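Local atomic coordinates of aminoglycoside N(6')-acetyltransferase type 1 (Salmonella choleraesuis, PDB entry 2VBQ), a protein that transfers an acetyl group from acetyl-CoA to the 6'-amino group of aminoglycoside antibiotics, conferring resistance to them. Residues A[80-85]-A[94-99]. Residues are numbered along the deposited sequence; the frame is centred on the assembly and turned at random.
Sequences ASIRHD and PVVFLE
The guanidinium of Arg83 lies flat over the ring of Phe97: the planes are 10° apart and Arg83 CZ stands 3.5 Å from the ring centroid, almost on the ring normal, which meets the criteria for both a stack and a cation-pi contact. With this face occupied, Arg83 uses its edge for Glu99, side-on, one nitrogen to each carboxylate oxygen. Arg83 NE reaches Glu99 OE2 at 2.9 Å and Arg83 NH2 reaches Glu99 OE1 at 3.0 Å; both acceptors lie close to the guanidinium plane, and both are met on their syn sides, although the carboxylate is turned out of coplanarity with the guanidinium. Ring and carboxylate together therefore fix the rotation of the guanidinium. Ser81 OG, set between its backbone N and carbonyl carbon (chi1 65°), donates a short hydrogen bond of 2.5 Å to the anti side of Glu99 OE2, slightly out of the carboxylate plane, so that oxygen accepts two bonds. The bend in Glu99 at chi2 brings the carboxylate back over Ser81, where the serine hydroxyl and two arginine nitrogens hold it in place.

Paired backbone bonds at Ser81–Phe97 and Arg83–Val95 set the antiparallel register; Arg83 N to Val95 O, 2.7 Å, is nearly straight at 175°. On the other face of this strand pair, Ile82 CD1 meets Val96 CG2 at 4.0 Å, and helix 112-126 covers both residues. At the hairpin end, Pro94, after a cis peptide bond, sets CB 3.5 Å from Ile82 CG2 and over a face of the His84 ring, a CH-pi contact.

Phe97 also packs on Phe160 of the second subunit, while the backbone O of Glu99 is hydrogen-bonded to the bisubstrate inhibitor. The arrangement is the antiparallel hairpin of strands 73-83 and 95-103 in the central GNAT sheet, with Glu99 in the aminoglycoside site.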
loop_
_atom_site.group_PDB
_atom_site.type_symbol
_atom_site.label_atom_id
_atom_site.label_comp_id
_atom_site.label_asym_id
_atom_site.label_seq_id
_atom_site.Cartn_x
_atom_site.Cartn_y
_atom_site.Cartn_z
ATOM N N ALA A 80 -12.150 -5.439 -2.595
ATOM C CA ALA A 80 -10.992 -5.283 -3.490
ATOM C C ALA A 80 -10.853 -3.826 -3.947
ATOM O O ALA A 80 -11.817 -3.062 -3.914
ATOM C CB ALA A 80 -11.102 -6.219 -4.675
ATOM N N SER A 81 -9.642 -3.439 -4.315
ATOM C CA SER A 81 -9.404 -2.140 -4.906
ATOM C C SER A 81 -8.478 -2.276 -6.103
ATOM O O SER A 81 -7.786 -3.289 -6.258
ATOM C CB SER A 81 -8.725 -1.221 -3.882
ATOM O OG SER A 81 -7.431 -1.735 -3.554
ATOM N N ILE A 82 -8.453 -1.226 -6.925
ATOM C CA ILE A 82 -7.403 -1.032 -7.919
ATOM C C ILE A 82 -6.524 0.097 -7.381
ATOM O O ILE A 82 -6.960 1.266 -7.275
ATOM C CB ILE A 82 -7.963 -0.596 -9.276
ATOM C CG1 ILE A 82 -9.061 -1.567 -9.760
ATOM C CG2 ILE A 82 -6.773 -0.414 -10.297
ATOM C CD1 ILE A 82 -8.614 -2.993 -9.985
ATOM N N ARG A 83 -5.297 -0.255 -7.044
ATOM C CA ARG A 83 -4.403 0.671 -6.387
ATOM C C ARG A 83 -3.411 1.241 -7.398
ATOM O O ARG A 83 -2.768 0.488 -8.116
ATOM C CB ARG A 83 -3.627 -0.014 -5.246
ATOM C CG ARG A 83 -4.454 -0.293 -3.989
ATOM C CD ARG A 83 -3.476 -0.564 -2.855
ATOM N NE ARG A 83 -4.055 -1.064 -1.610
ATOM C CZ ARG A 83 -3.319 -1.456 -0.561
ATOM N NH1 ARG A 83 -1.989 -1.390 -0.614
ATOM N NH2 ARG A 83 -3.898 -1.910 0.541
ATOM N N HIS A 84 -3.329 2.570 -7.451
ATOM C CA HIS A 84 -2.247 3.271 -8.179
ATOM C C HIS A 84 -1.038 3.614 -7.285
ATOM O O HIS A 84 0.045 3.883 -7.805
ATOM C CB HIS A 84 -2.760 4.543 -8.849
ATOM C CG HIS A 84 -3.596 4.297 -10.070
ATOM N ND1 HIS A 84 -3.054 4.128 -11.333
ATOM C CD2 HIS A 84 -4.942 4.221 -10.225
ATOM C CE1 HIS A 84 -4.030 3.946 -12.206
ATOM N NE2 HIS A 84 -5.186 3.990 -11.560
ATOM N N ASP A 85 -1.224 3.634 -5.960
ATOM C CA ASP A 85 -0.092 3.873 -5.043
ATOM C C ASP A 85 0.906 2.713 -5.236
ATOM O O ASP A 85 0.516 1.613 -5.663
ATOM C CB ASP A 85 -0.508 3.855 -3.569
ATOM C CG ASP A 85 -1.467 4.977 -3.173
ATOM O OD1 ASP A 85 -1.693 5.950 -3.916
ATOM O OD2 ASP A 85 -2.017 4.869 -2.061
ATOM N N PRO A 94 -1.448 -0.098 -12.496
ATOM C CA PRO A 94 -2.024 -0.284 -11.174
ATOM C C PRO A 94 -2.051 -1.772 -10.769
ATOM O O PRO A 94 -1.735 -2.654 -11.590
ATOM C CB PRO A 94 -3.461 0.255 -11.341
ATOM C CG PRO A 94 -3.809 -0.131 -12.737
ATOM C CD PRO A 94 -2.501 0.004 -13.534
ATOM N N VAL A 95 -2.425 -2.019 -9.514
ATOM C CA VAL A 95 -2.452 -3.368 -8.937
ATOM C C VAL A 95 -3.853 -3.620 -8.354
ATOM O O VAL A 95 -4.440 -2.711 -7.732
ATOM C CB VAL A 95 -1.346 -3.529 -7.833
ATOM C CG1 VAL A 95 -1.468 -4.870 -7.094
ATOM C CG2 VAL A 95 0.041 -3.390 -8.440
ATOM N N VAL A 96 -4.390 -4.822 -8.595
ATOM C CA VAL A 96 -5.631 -5.269 -7.918
ATOM C C VAL A 96 -5.327 -5.809 -6.520
ATOM O O VAL A 96 -4.500 -6.725 -6.342
ATOM C CB VAL A 96 -6.540 -6.253 -8.788
ATOM C CG1 VAL A 96 -5.859 -7.586 -9.085
ATOM C CG2 VAL A 96 -7.925 -6.438 -8.118
ATOM N N PHE A 97 -5.934 -5.179 -5.513
ATOM C CA PHE A 97 -5.531 -5.443 -4.149
ATOM C C PHE A 97 -6.670 -6.055 -3.332
ATOM O O PHE A 97 -7.802 -5.550 -3.352
ATOM C CB PHE A 97 -4.978 -4.176 -3.425
ATOM C CG PHE A 97 -4.118 -4.528 -2.231
ATOM C CD1 PHE A 97 -4.694 -4.824 -0.989
ATOM C CD2 PHE A 97 -2.736 -4.656 -2.375
ATOM C CE1 PHE A 97 -3.901 -5.206 0.102
ATOM C CE2 PHE A 97 -1.946 -5.036 -1.288
ATOM C CZ PHE A 97 -2.537 -5.297 -0.051
ATOM N N LEU A 98 -6.369 -7.168 -2.659
ATOM C CA LEU A 98 -7.334 -7.822 -1.759
ATOM C C LEU A 98 -7.367 -7.052 -0.422
ATOM O O LEU A 98 -6.481 -7.218 0.420
ATOM C CB LEU A 98 -6.986 -9.317 -1.574
ATOM C CG LEU A 98 -7.995 -10.202 -0.798
ATOM C CD1 LEU A 98 -9.327 -10.325 -1.567
ATOM C CD2 LEU A 98 -7.440 -11.583 -0.495
ATOM N N GLU A 99 -8.393 -6.212 -0.241
ATOM C CA GLU A 99 -8.471 -5.307 0.908
ATOM C C GLU A 99 -9.055 -5.985 2.156
ATOM O O GLU A 99 -8.756 -5.591 3.283
ATOM C CB GLU A 99 -9.268 -4.026 0.559
ATOM C CG GLU A 99 -8.669 -3.153 -0.591
ATOM C CD GLU A 99 -7.369 -2.396 -0.218
ATOM O OE1 GLU A 99 -6.832 -2.571 0.899
ATOM O OE2 GLU A 99 -6.867 -1.632 -1.070
#